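Local atomic coordinates of 11S globulin (PDB entry 5WXU), a protein that probably serves as a seed storage protein and also binds the plant hormone auxin (indole-3-acetic acid). Residues Leu299-Arg304 with Val315-Asn319; Ala333-Leu338 with Leu403-Lys409; Pro340-Val345 with Thr456-Pro460; Val293-Glu297 with Asn322-Leu326. All coordinates share one frame; numbering follows the deposited sequence.

From the N terminus, contact 4 opens first, at 293-297, leading into the edge strand 296-298 of the first cupin sheet. Contact 1 opens next at 299-304 and closes at 315-319. It is nested inside the loop that contact 4 closes at 322-326, just before strand 332-338. Arg304 and Glu297 tie these two together by a salt bridge. Contact 2 opens on that strand, and contact 3 opens soon after at 340-345. They cross, since contact 2 closes at 403-409 and contact 3 only at 456-460. Contact 2 builds one sheet of the second cupin domain. Contact 3 adds a C-terminal strand to the other sheet, and Ile344 packs on Leu338 between them.

Contact 1. Residues Leu299-Arg304 with Val315-Asn319; sequences LLNPER and VSTLN
Arg304 and Leu299 lie together over strand 313-318, where they meet Ser316, Thr317 and Leu318. The Arg304 side chain starts with CG anti to its own N (chi1 162°) and then bends at chi2 (73°). The bend brings the guanidinium back over the strand, with the backbone O of Thr317 at its edge, near its plane. The model puts Arg304 NH2 2.4 Å from Thr317 O, so a hydrogen bond is indicated but its length is doubtful. Leu299 CD2 lies on one face of the same guanidinium, 3.8 Å above the plane and offset to the rim.

Leu299 CD2 also makes an apolar contact with Leu318 CB at 4.1 Å, and the two leucine side chains cross at about a right angle. Leu318 CD1 lies 4.2 Å from Arg304 NH2, at an oblique angle to the guanidinium. Ser316 places OG beside its own N and 3.6 Å from Arg304 O, while its CB lies 3.9 Å from Leu299 O.

Neighbours hold the charged group. Arg304 NH2 also forms a salt bridge with Glu297, and NH1 forms one with Asp306, which in addition bonds Thr317 OG1. Two carboxylates would probably favour the charged form of the arginine.

Leu299 and Leu318 both pack on Val159 of strand 158-162. The loop therefore runs along the seam between the sheets of the two cupin domains, as expected of the bicupin subunit of 11S globulins.

Contact 2. Residues Ala333-Leu338 with Leu403-Lys409; sequences ANREYL and LELYTVK
Arg335 meets both Tyr406 and Glu404 across two neighbouring strands of the antiparallel cupin sheet. Its CG stands over one face of the Tyr406 ring, 4.0 Å from the centroid and 14° off the normal, a CH-pi contact. With CG anti to the backbone N (chi1 -176°), the chain runs out over the ring and then turns at chi3. NH1 thereby reaches Glu404 OE2 at 2.9 Å in a salt bridge. The acid uses its anti lone pair, and the two planar groups stand nearly perpendicular, 88° apart. Beside it the Tyr337 ring turns its edge to Glu404, and Tyr337 CD1 is 3.9 Å from Glu404 CB.

On the other sheet face Asn334 and Thr407 run alongside each other in the same direction. Asn334 OD1 is 3.6 Å from Thr407 CB. Glu336 and Leu405 are the next pair along, and Leu338 and Leu403 the last. Backbone bonds join the hydrogen-bonded pairs Asn334-Thr407, Glu336-Leu405 and Leu338-Leu403 in both directions.

A second shell fixes the buried polar ends. Arg335 NE bonds the carbonyl O of Leu299, and NH1 has a further salt bridge to Glu273 of a neighbouring subunit. Glu404 is held by Thr359 through OE1 and by Arg360 through OE2. Thr407 OG1 bonds Ser356. Lys409 runs out extended to bond Asn349 OD1 through NZ, and on the way its CE passes 3.7 Å from Asn334 ND2.

Contact 3. Residues Pro340-Val345 with Thr456-Pro460; sequences PNAMIV and TVLDP. Unlike the reference sequence in segment 456-460: Asp459 (reference Gly).
Val345 and Leu458 form the close part of this contact. Val345 CG1 lies 3.6 Å from Leu458 CD2, and the two side chains cross at about a right angle. Leu458 CD1 also touches Met343 CB at 4.0 Å. Phe233 of another subunit packs on Met343 and Ala237 on Leu458, so this face meets the hexamer interface. On the opposite face of the strand pair, Ile344 keeps CG1 beside its own N (chi1 -62°), and CD1 then reaches Val457 CG2 at 4.0 Å. That face is buried, because Ile344 and Val457 both pack on Val315 and Leu338 of the facing sheet.

The backbone draws these strands together. Val345 N bonds Thr456 O at 2.8 Å, and Leu458 N bonds Met343 O equally closely. The pairing then weakens, for Met343 N makes only a weak bond to Leu458 O, 3.4 Å long.

Beyond this point the contact is looser and lies nearer solvent. The Pro460 ring rests against the turn at Asn341, which is exposed. Pro460 CB approaches Asn341 O at 3.6 Å, and CD lies 4.0 Å from Ala342 CB. Asn341 O is itself bonded by Gln397.

No side-chain hydrogen bond or salt bridge joins the two segments. The C-terminal strand is thus fixed to the cupin sheet by main-chain bonds and apolar packing.

Contact 4. Residues Val293-Glu297 with Asn322-Leu326; sequences VRIKE and NLPIL
Val293, in the loop leading into edge strand 296-298 of the first cupin sheet, meets Ile325 of helix 325-329 in the second cupin domain. The apolar contacts come first. Val293 CG2 lies 4.0 Å from Ile325 CB, and the two side chains cross at about a right angle. Ile325 has CG1 anti to its backbone N (chi1 -163°), which carries CD1 to both Val293 and Ile295. Ile295 has two conformers. In one its CD1 is 3.7 Å from Ile325 CD1, so this contact is less certain.

The polar and charged contacts centre on Arg294. Leu323 CD1 lies 3.4 Å from Arg294 O. The Arg294 side chain also has two conformers. In one, Leu323 CD1 sits over a face of the guanidinium, and NH1 and NH2 both make weak hydrogen bonds to Asn322 O. There NH2 clashes with Glu297 OE1, so the placing of the guanidinium is doubtful. Arg294 of a neighbouring subunit lies close by, so the site borders a subunit interface.

One water links the two backbones. It donates to Arg294 O at 2.6 Å and accepts from Ile325 N at 2.9 Å.

Contact 1. Residues Leu299-Arg304 with Val315-Asn319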
loop_
_atom_site.group_PDB
_atom_site.type_symbol
_atom_site.label_atom_id
_atom_site.label_comp_id
_atom_site.label_asym_id
_atom_site.label_seq_id
_atom_site.Cartn_x
_atom_site.Cartn_y
_atom_site.Cartn_z
ATOM N N LEU B 299 -23.821 6.038 15.622
ATOM C CA LEU B 299 -22.997 6.807 16.563
ATOM C C LEU B 299 -23.809 7.202 17.815
ATOM O O LEU B 299 -23.247 7.912 18.627
ATOM C CB LEU B 299 -22.489 8.030 15.906
ATOM C CG LEU B 299 -21.570 7.805 14.738
ATOM C CD1 LEU B 299 -20.980 9.115 14.298
ATOM C CD2 LEU B 299 -20.448 6.780 15.107
ATOM N N LEU B 300 -25.068 6.759 17.907
ATOM C CA LEU B 300 -25.962 7.352 18.905
ATOM C C LEU B 300 -25.845 6.814 20.289
ATOM O O LEU B 300 -26.086 7.577 21.269
ATOM C CB LEU B 300 -27.427 7.211 18.473
ATOM C CG LEU B 300 -28.455 7.903 19.330
ATOM C CD1 LEU B 300 -28.065 9.321 19.695
ATOM C CD2 LEU B 300 -29.728 7.882 18.523
ATOM N N ASN B 301 -25.545 5.523 20.414
ATOM C CA ASN B 301 -25.378 4.924 21.742
ATOM C C ASN B 301 -24.251 5.558 22.548
ATOM O O ASN B 301 -23.094 5.625 22.095
ATOM C CB ASN B 301 -25.070 3.407 21.706
ATOM C CG ASN B 301 -25.399 2.704 23.045
ATOM O OD1 ASN B 301 -25.078 3.160 24.162
ATOM N ND2 ASN B 301 -26.010 1.566 22.923
ATOM N N PRO B 302 -24.565 6.028 23.805
ATOM C CA PRO B 302 -23.424 6.605 24.598
ATOM C C PRO B 302 -22.300 5.588 24.850
ATOM O O PRO B 302 -21.162 5.983 25.114
ATOM C CB PRO B 302 -24.084 6.975 25.954
ATOM C CG PRO B 302 -25.562 7.022 25.700
ATOM C CD PRO B 302 -25.839 6.069 24.556
ATOM N N GLU B 303 -22.644 4.300 24.850
ATOM C CA GLU B 303 -21.646 3.227 24.945
ATOM C C GLU B 303 -20.642 3.128 23.759
ATOM O O GLU B 303 -19.647 2.418 23.862
ATOM C CB GLU B 303 -22.370 1.889 25.224
ATOM C CG GLU B 303 -22.962 1.913 26.666
ATOM C CD GLU B 303 -23.788 0.701 27.096
ATOM O OE1 GLU B 303 -24.160 -0.131 26.243
ATOM O OE2 GLU B 303 -24.080 0.602 28.314
ATOM N N ARG B 304 -20.906 3.819 22.665
ATOM C CA ARG B 304 -20.048 3.887 21.406
ATOM C C ARG B 304 -19.034 5.115 21.499
ATOM O O ARG B 304 -18.274 5.463 20.590
ATOM C CB ARG B 304 -20.965 4.002 20.192
ATOM C CG ARG B 304 -20.384 4.504 18.865
ATOM C CD ARG B 304 -19.521 3.394 18.271
ATOM N NE ARG B 304 -18.729 3.709 17.069
ATOM C CZ ARG B 304 -17.715 4.585 17.031
ATOM N NH1 ARG B 304 -17.365 5.338 18.084
ATOM N NH2 ARG B 304 -17.063 4.760 15.901
ATOM N N VAL B 315 -17.644 12.190 22.928
ATOM C CA VAL B 315 -17.315 12.209 21.499
ATOM C C VAL B 315 -17.318 10.788 20.948
ATOM O O VAL B 315 -16.659 9.878 21.512
ATOM C CB VAL B 315 -15.950 12.898 21.238
ATOM C CG1 VAL B 315 -15.718 13.014 19.740
ATOM C CG2 VAL B 315 -15.993 14.288 21.757
ATOM N N SER B 316 -18.007 10.589 19.798
ATOM C CA SER B 316 -18.080 9.257 19.157
ATOM C C SER B 316 -17.606 9.509 17.718
ATOM O O SER B 316 -18.241 10.233 16.927
ATOM C CB SER B 316 -19.451 8.636 19.231
ATOM O OG SER B 316 -19.871 8.637 20.563
ATOM N N THR B 317 -16.376 9.031 17.471
ATOM C CA THR B 317 -15.657 9.276 16.188
ATOM C C THR B 317 -15.917 8.162 15.152
ATOM O O THR B 317 -16.216 7.009 15.485
ATOM C CB THR B 317 -14.143 9.246 16.382
ATOM O OG1 THR B 317 -13.741 7.875 16.667
ATOM C CG2 THR B 317 -13.689 10.254 17.374
ATOM N N LEU B 318 -15.894 8.548 13.875
ATOM C CA LEU B 318 -16.186 7.579 12.850
ATOM C C LEU B 318 -15.145 7.846 11.747
ATOM O O LEU B 318 -15.231 8.848 11.006
ATOM C CB LEU B 318 -17.579 7.695 12.273
ATOM C CG LEU B 318 -17.981 6.676 11.205
ATOM C CD1 LEU B 318 -17.944 5.309 11.848
ATOM C CD2 LEU B 318 -19.340 7.018 10.642
ATOM N N ASN B 319 -14.106 7.001 11.670
ATOM C CA ASN B 319 -13.104 7.177 10.640
ATOM C C ASN B 319 -12.723 5.774 10.105
ATOM O O ASN B 319 -13.395 4.780 10.405
ATOM C CB ASN B 319 -11.810 7.867 11.199
ATOM C CG ASN B 319 -11.304 7.191 12.454
ATOM O OD1 ASN B 319 -11.019 5.944 12.484
ATOM N ND2 ASN B 319 -11.312 7.981 13.562
#

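Contact 2. Residues Ala333-Leu338 with Leu403-Lys409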
loop_
_atom_site.group_PDB
_atom_site.type_symbol
_atom_site.label_atom_id
_atom_site.label_comp_id
_atom_site.label_asym_id
_atom_site.label_seq_id
_atom_site.Cartn_x
_atom_site.Cartn_y
_atom_site.Cartn_z
ATOM N N ALA B 333 -16.467 11.287 10.334
ATOM C CA ALA B 333 -17.542 11.982 11.078
ATOM C C ALA B 333 -17.432 11.760 12.524
ATOM O O ALA B 333 -16.599 11.033 12.962
ATOM C CB ALA B 333 -18.892 11.450 10.576
ATOM N N ASN B 334 -18.189 12.534 13.294
ATOM C CA ASN B 334 -18.308 12.349 14.753
ATOM C C ASN B 334 -19.681 12.789 15.236
ATOM O O ASN B 334 -20.358 13.493 14.535
ATOM C CB ASN B 334 -17.153 12.985 15.504
ATOM C CG ASN B 334 -17.248 14.490 15.574
ATOM O OD1 ASN B 334 -18.314 15.004 15.865
ATOM N ND2 ASN B 334 -16.161 15.184 15.361
ATOM N N ARG B 335 -20.034 12.320 16.418
ATOM C CA ARG B 335 -21.196 12.767 17.173
ATOM C C ARG B 335 -20.622 13.323 18.441
ATOM O O ARG B 335 -19.867 12.590 19.145
ATOM C CB ARG B 335 -22.154 11.636 17.475
ATOM C CG ARG B 335 -23.397 12.233 18.182
ATOM C CD ARG B 335 -24.486 11.214 18.495
ATOM N NE ARG B 335 -24.094 10.340 19.574
ATOM C CZ ARG B 335 -24.433 10.465 20.869
ATOM N NH1 ARG B 335 -25.270 11.396 21.307
ATOM N NH2 ARG B 335 -23.966 9.546 21.697
ATOM N N GLU B 336 -21.011 14.556 18.807
ATOM C CA GLU B 336 -20.612 15.106 20.094
ATOM C C GLU B 336 -21.874 15.389 20.874
ATOM O O GLU B 336 -22.855 15.933 20.353
ATOM C CB GLU B 336 -19.838 16.412 19.927
ATOM C CG GLU B 336 -18.550 16.343 19.144
ATOM C CD GLU B 336 -17.903 17.729 19.020
ATOM O OE1 GLU B 336 -18.642 18.718 19.015
ATOM O OE2 GLU B 336 -16.662 17.819 18.924
ATOM N N TYR B 337 -21.874 14.954 22.130
ATOM C CA TYR B 337 -22.981 15.181 23.064
ATOM C C TYR B 337 -22.395 15.900 24.276
ATOM O O TYR B 337 -21.533 15.399 24.951
ATOM C CB TYR B 337 -23.702 13.887 23.405
ATOM C CG TYR B 337 -24.901 14.152 24.228
ATOM C CD1 TYR B 337 -26.082 14.643 23.639
ATOM C CD2 TYR B 337 -24.841 14.034 25.599
ATOM C CE1 TYR B 337 -27.205 14.981 24.418
ATOM C CE2 TYR B 337 -25.930 14.357 26.393
ATOM C CZ TYR B 337 -27.113 14.816 25.807
ATOM O OH TYR B 337 -28.172 15.087 26.637
ATOM N N LEU B 338 -22.894 17.102 24.533
ATOM C CA LEU B 338 -22.515 17.871 25.685
ATOM C C LEU B 338 -23.666 18.019 26.636
ATOM O O LEU B 338 -24.760 18.399 26.264
ATOM C CB LEU B 338 -21.991 19.256 25.299
ATOM C CG LEU B 338 -20.712 19.245 24.465
ATOM C CD1 LEU B 338 -20.397 20.655 24.007
ATOM C CD2 LEU B 338 -19.551 18.638 25.234
ATOM N N LEU B 403 -26.312 20.014 24.195
ATOM C CA LEU B 403 -26.008 20.298 22.817
ATOM C C LEU B 403 -25.582 18.962 22.187
ATOM O O LEU B 403 -24.747 18.279 22.732
ATOM C CB LEU B 403 -24.892 21.366 22.649
ATOM C CG LEU B 403 -24.440 21.561 21.170
ATOM C CD1 LEU B 403 -25.596 22.152 20.373
ATOM C CD2 LEU B 403 -23.281 22.486 21.167
ATOM N N GLU B 404 -26.229 18.572 21.111
ATOM C CA GLU B 404 -25.843 17.390 20.326
ATOM C C GLU B 404 -25.557 17.876 18.899
ATOM O O GLU B 404 -26.337 18.617 18.287
ATOM C CB GLU B 404 -26.899 16.308 20.265
ATOM C CG GLU B 404 -26.362 15.028 19.546
ATOM C CD GLU B 404 -27.451 14.023 19.372
ATOM O OE1 GLU B 404 -28.512 14.414 18.883
ATOM O OE2 GLU B 404 -27.335 12.874 19.849
ATOM N N LEU B 405 -24.413 17.446 18.360
ATOM C CA LEU B 405 -23.988 17.781 17.012
ATOM C C LEU B 405 -23.506 16.485 16.330
ATOM O O LEU B 405 -22.905 15.619 16.972
ATOM C CB LEU B 405 -22.702 18.666 17.100
ATOM C CG LEU B 405 -22.516 19.922 17.895
ATOM C CD1 LEU B 405 -21.121 20.467 17.695
ATOM C CD2 LEU B 405 -23.528 20.982 17.427
ATOM N N TYR B 406 -23.705 16.418 15.033
ATOM C CA TYR B 406 -23.015 15.492 14.112
ATOM C C TYR B 406 -22.148 16.332 13.163
ATOM O O TYR B 406 -22.609 17.341 12.613
ATOM C CB TYR B 406 -23.947 14.656 13.303
ATOM C CG TYR B 406 -24.744 13.628 14.067
ATOM C CD1 TYR B 406 -25.895 13.985 14.848
ATOM C CD2 TYR B 406 -24.403 12.277 14.025
ATOM C CE1 TYR B 406 -26.594 13.035 15.526
ATOM C CE2 TYR B 406 -25.145 11.328 14.705
ATOM C CZ TYR B 406 -26.241 11.708 15.437
ATOM O OH TYR B 406 -26.993 10.796 16.109
ATOM N N THR B 407 -20.907 15.902 12.969
ATOM C CA THR B 407 -19.928 16.622 12.162
ATOM C C THR B 407 -19.355 15.721 11.131
ATOM O O THR B 407 -19.117 14.556 11.405
ATOM C CB THR B 407 -18.838 17.194 13.036
ATOM O OG1 THR B 407 -19.459 18.076 14.001
ATOM C CG2 THR B 407 -17.899 17.960 12.306
ATOM N N VAL B 408 -19.272 16.248 9.929
ATOM C CA VAL B 408 -18.614 15.561 8.772
ATOM C C VAL B 408 -17.341 16.293 8.567
ATOM O O VAL B 408 -17.308 17.538 8.526
ATOM C CB VAL B 408 -19.495 15.658 7.529
ATOM C CG1 VAL B 408 -18.713 15.153 6.282
ATOM C CG2 VAL B 408 -20.724 14.837 7.788
ATOM N N LYS B 409 -16.227 15.550 8.336
ATOM C CA LYS B 409 -14.936 16.225 8.124
ATOM C C LYS B 409 -14.339 15.736 6.834
ATOM O O LYS B 409 -14.523 14.558 6.468
ATOM C CB LYS B 409 -13.963 16.010 9.274
ATOM C CG LYS B 409 -14.410 16.652 10.576
ATOM C CD LYS B 409 -13.380 16.541 11.663
ATOM C CE LYS B 409 -14.021 17.046 12.954
ATOM N NZ LYS B 409 -12.950 17.382 13.941
#

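Contact 3. Residues Pro340-Val345 with Thr456-Pro460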
loop_
_atom_site.group_PDB
_atom_site.type_symbol
_atom_site.label_atom_id
_atom_site.label_comp_id
_atom_site.label_asym_id
_atom_site.label_seq_id
_atom_site.Cartn_x
_atom_site.Cartn_y
_atom_site.Cartn_z
ATOM N N PRO B 340 -25.428 19.991 29.928
ATOM C CA PRO B 340 -25.579 21.431 29.992
ATOM C C PRO B 340 -24.359 22.180 30.491
ATOM O O PRO B 340 -23.740 21.764 31.446
ATOM C CB PRO B 340 -26.791 21.609 30.940
ATOM C CG PRO B 340 -27.595 20.425 30.696
ATOM C CD PRO B 340 -26.606 19.271 30.403
ATOM N N ASN B 341 -24.002 23.274 29.822
ATOM C CA ASN B 341 -22.836 24.085 30.146
ATOM C C ASN B 341 -21.424 23.470 29.936
ATOM O O ASN B 341 -20.421 24.160 30.180
ATOM C CB ASN B 341 -22.904 24.602 31.573
ATOM C CG ASN B 341 -24.246 25.263 31.866
ATOM O OD1 ASN B 341 -24.941 24.877 32.817
ATOM N ND2 ASN B 341 -24.612 26.220 31.042
ATOM N N ALA B 342 -21.367 22.227 29.457
ATOM C CA ALA B 342 -20.065 21.552 29.177
ATOM C C ALA B 342 -19.458 22.097 27.870
ATOM O O ALA B 342 -20.165 22.754 27.025
ATOM C CB ALA B 342 -20.316 20.053 29.098
ATOM N N MET B 343 -18.131 21.915 27.705
ATOM C CA MET B 343 -17.404 22.470 26.550
ATOM C C MET B 343 -16.614 21.355 25.873
ATOM O O MET B 343 -16.300 20.314 26.502
ATOM C CB MET B 343 -16.408 23.538 26.978
ATOM C CG MET B 343 -17.124 24.780 27.474
ATOM S SD MET B 343 -15.820 25.835 28.154
ATOM C CE MET B 343 -16.219 27.407 27.459
ATOM N N ILE B 344 -16.404 21.539 24.570
ATOM C CA ILE B 344 -15.318 20.850 23.911
ATOM C C ILE B 344 -14.122 21.788 24.008
ATOM O O ILE B 344 -14.255 23.035 23.871
ATOM C CB ILE B 344 -15.636 20.532 22.437
ATOM C CG1 ILE B 344 -16.838 19.589 22.277
ATOM C CG2 ILE B 344 -14.465 19.835 21.779
ATOM C CD1 ILE B 344 -16.682 18.192 22.814
ATOM N N VAL B 345 -12.925 21.237 24.196
ATOM C CA VAL B 345 -11.733 22.074 24.271
ATOM C C VAL B 345 -11.604 22.945 23.032
ATOM O O VAL B 345 -11.948 22.517 21.945
ATOM C CB VAL B 345 -10.451 21.259 24.508
ATOM C CG1 VAL B 345 -10.525 20.577 25.872
ATOM C CG2 VAL B 345 -10.197 20.276 23.409
ATOM N N THR B 456 -10.245 16.618 25.886
ATOM C CA THR B 456 -11.290 17.006 24.927
ATOM C C THR B 456 -12.648 17.462 25.454
ATOM O O THR B 456 -13.125 18.565 25.043
ATOM C CB THR B 456 -11.490 15.873 23.889
ATOM O OG1 THR B 456 -10.245 15.678 23.198
ATOM C CG2 THR B 456 -12.608 16.154 22.906
ATOM N N VAL B 457 -13.297 16.643 26.282
ATOM C CA VAL B 457 -14.617 16.991 26.853
ATOM C C VAL B 457 -14.432 17.601 28.215
ATOM O O VAL B 457 -13.878 16.956 29.065
ATOM C CB VAL B 457 -15.606 15.794 26.897
ATOM C CG1 VAL B 457 -16.965 16.268 27.425
ATOM C CG2 VAL B 457 -15.810 15.279 25.483
ATOM N N LEU B 458 -14.841 18.870 28.379
ATOM C CA LEU B 458 -14.666 19.587 29.620
ATOM C C LEU B 458 -15.902 19.494 30.491
ATOM O O LEU B 458 -16.990 19.789 30.060
ATOM C CB LEU B 458 -14.296 21.049 29.406
ATOM C CG LEU B 458 -13.047 21.273 28.571
ATOM C CD1 LEU B 458 -12.756 22.691 28.227
ATOM C CD2 LEU B 458 -11.817 20.609 29.258
ATOM N N ASP B 459 -15.633 19.190 31.753
ATOM C CA ASP B 459 -16.620 19.152 32.849
ATOM C C ASP B 459 -17.063 20.619 33.092
ATOM O O ASP B 459 -16.214 21.514 33.193
ATOM C CB ASP B 459 -15.861 18.585 34.047
ATOM C CG ASP B 459 -16.740 17.960 35.087
ATOM O OD1 ASP B 459 -17.811 18.534 35.443
ATOM O OD2 ASP B 459 -16.294 16.910 35.623
ATOM N N PRO B 460 -18.366 20.895 33.151
ATOM C CA PRO B 460 -18.712 22.286 33.526
ATOM C C PRO B 460 -18.290 22.553 35.003
ATOM O O PRO B 460 -17.946 23.664 35.290
ATOM C CB PRO B 460 -20.216 22.351 33.334
ATOM C CG PRO B 460 -20.687 20.924 33.309
ATOM C CD PRO B 460 -19.539 20.019 33.042
#

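Contact 4. Residues Val293-Glu297 with Asn322-Leu326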
loop_
_atom_site.group_PDB
_atom_site.type_symbol
_atom_site.label_atom_id
_atom_site.label_comp_id
_atom_site.label_asym_id
_atom_site.label_seq_id
_atom_site.Cartn_x
_atom_site.Cartn_y
_atom_site.Cartn_z
ATOM N N VAL B 293 -19.337 -4.904 1.535
ATOM C CA VAL B 293 -18.598 -3.736 2.199
ATOM C C VAL B 293 -19.617 -3.082 3.134
ATOM O O VAL B 293 -20.798 -2.865 2.728
ATOM C CB VAL B 293 -17.987 -2.784 1.135
ATOM C CG1 VAL B 293 -19.033 -2.321 0.121
ATOM C CG2 VAL B 293 -17.357 -1.501 1.700
ATOM N N ARG B 294 -19.182 -2.784 4.374
ATOM C CA ARG B 294 -20.036 -2.123 5.361
ATOM C C ARG B 294 -20.163 -0.663 4.927
ATOM O O ARG B 294 -19.164 -0.003 4.561
ATOM C CB ARG B 294 -19.487 -2.285 6.819
ATOM C CG ARG B 294 -20.151 -1.557 8.017
ATOM C CD ARG B 294 -19.479 -1.946 9.395
ATOM N NE ARG B 294 -19.080 -0.763 10.165
ATOM C CZ ARG B 294 -17.957 -0.644 10.867
ATOM N NH1 ARG B 294 -17.074 -1.607 11.002
ATOM N NH2 ARG B 294 -17.717 0.500 11.467
ATOM N N ILE B 295 -21.387 -0.141 4.999
ATOM C CA ILE B 295 -21.706 1.204 4.509
ATOM C C ILE B 295 -22.006 2.205 5.652
ATOM O O ILE B 295 -21.980 3.442 5.466
ATOM C CB ILE B 295 -22.920 1.094 3.578
ATOM C CG1 ILE B 295 -22.545 0.477 2.232
ATOM C CG2 ILE B 295 -23.603 2.402 3.342
ATOM C CD1 ILE B 295 -21.345 1.075 1.579
ATOM N N LYS B 296 -22.285 1.679 6.821
ATOM C CA LYS B 296 -22.730 2.565 7.888
ATOM C C LYS B 296 -22.302 2.132 9.254
ATOM O O LYS B 296 -21.946 0.977 9.458
ATOM C CB LYS B 296 -24.264 2.628 7.867
ATOM C CG LYS B 296 -24.946 1.361 8.240
ATOM C CD LYS B 296 -26.419 1.530 7.907
ATOM C CE LYS B 296 -27.272 0.432 8.445
ATOM N NZ LYS B 296 -27.297 0.381 9.928
ATOM N N GLU B 297 -22.421 3.072 10.192
ATOM C CA GLU B 297 -22.253 2.796 11.599
ATOM C C GLU B 297 -23.147 3.755 12.374
ATOM O O GLU B 297 -23.324 4.897 11.984
ATOM C CB GLU B 297 -20.801 3.056 11.930
ATOM C CG GLU B 297 -20.374 2.695 13.346
ATOM C CD GLU B 297 -18.904 2.375 13.480
ATOM O OE1 GLU B 297 -18.354 1.686 12.584
ATOM O OE2 GLU B 297 -18.250 2.807 14.452
ATOM N N ASN B 322 -12.548 2.423 11.834
ATOM C CA ASN B 322 -13.842 1.923 12.227
ATOM C C ASN B 322 -14.563 1.394 11.009
ATOM O O ASN B 322 -14.992 0.275 10.960
ATOM C CB ASN B 322 -14.731 3.009 12.940
ATOM C CG ASN B 322 -13.957 3.860 13.957
ATOM O OD1 ASN B 322 -14.062 5.165 14.048
ATOM N ND2 ASN B 322 -13.151 3.145 14.764
ATOM N N LEU B 323 -14.696 2.230 10.008
ATOM C CA LEU B 323 -15.484 1.905 8.847
ATOM C C LEU B 323 -14.576 1.995 7.619
ATOM O O LEU B 323 -14.251 3.071 7.162
ATOM C CB LEU B 323 -16.652 2.924 8.728
ATOM C CG LEU B 323 -17.646 2.856 7.565
ATOM C CD1 LEU B 323 -18.264 1.484 7.521
ATOM C CD2 LEU B 323 -18.649 3.972 7.604
ATOM N N PRO B 324 -14.231 0.848 6.992
ATOM C CA PRO B 324 -13.201 0.809 5.990
ATOM C C PRO B 324 -13.394 1.638 4.771
ATOM O O PRO B 324 -12.443 2.235 4.276
ATOM C CB PRO B 324 -13.093 -0.706 5.608
ATOM C CG PRO B 324 -13.685 -1.382 6.712
ATOM C CD PRO B 324 -14.589 -0.483 7.478
ATOM N N ILE B 325 -14.639 1.732 4.300
ATOM C CA ILE B 325 -14.948 2.486 3.051
ATOM C C ILE B 325 -14.599 3.978 3.154
ATOM O O ILE B 325 -14.341 4.633 2.154
ATOM C CB ILE B 325 -16.415 2.281 2.615
ATOM C CG1 ILE B 325 -16.586 2.689 1.157
ATOM C CG2 ILE B 325 -17.387 2.908 3.577
ATOM C CD1 ILE B 325 -17.980 2.360 0.618
ATOM N N LEU B 326 -14.526 4.471 4.378
ATOM C CA LEU B 326 -14.091 5.860 4.585
ATOM C C LEU B 326 -12.697 6.171 4.123
ATOM O O LEU B 326 -12.397 7.289 3.758
ATOM C CB LEU B 326 -14.246 6.281 6.034
ATOM C CG LEU B 326 -15.681 6.329 6.619
ATOM C CD1 LEU B 326 -15.708 6.730 8.071
ATOM C CD2 LEU B 326 -16.628 7.229 5.807
HETATM O O HOH W 1 -16.569 -0.402 4.900
#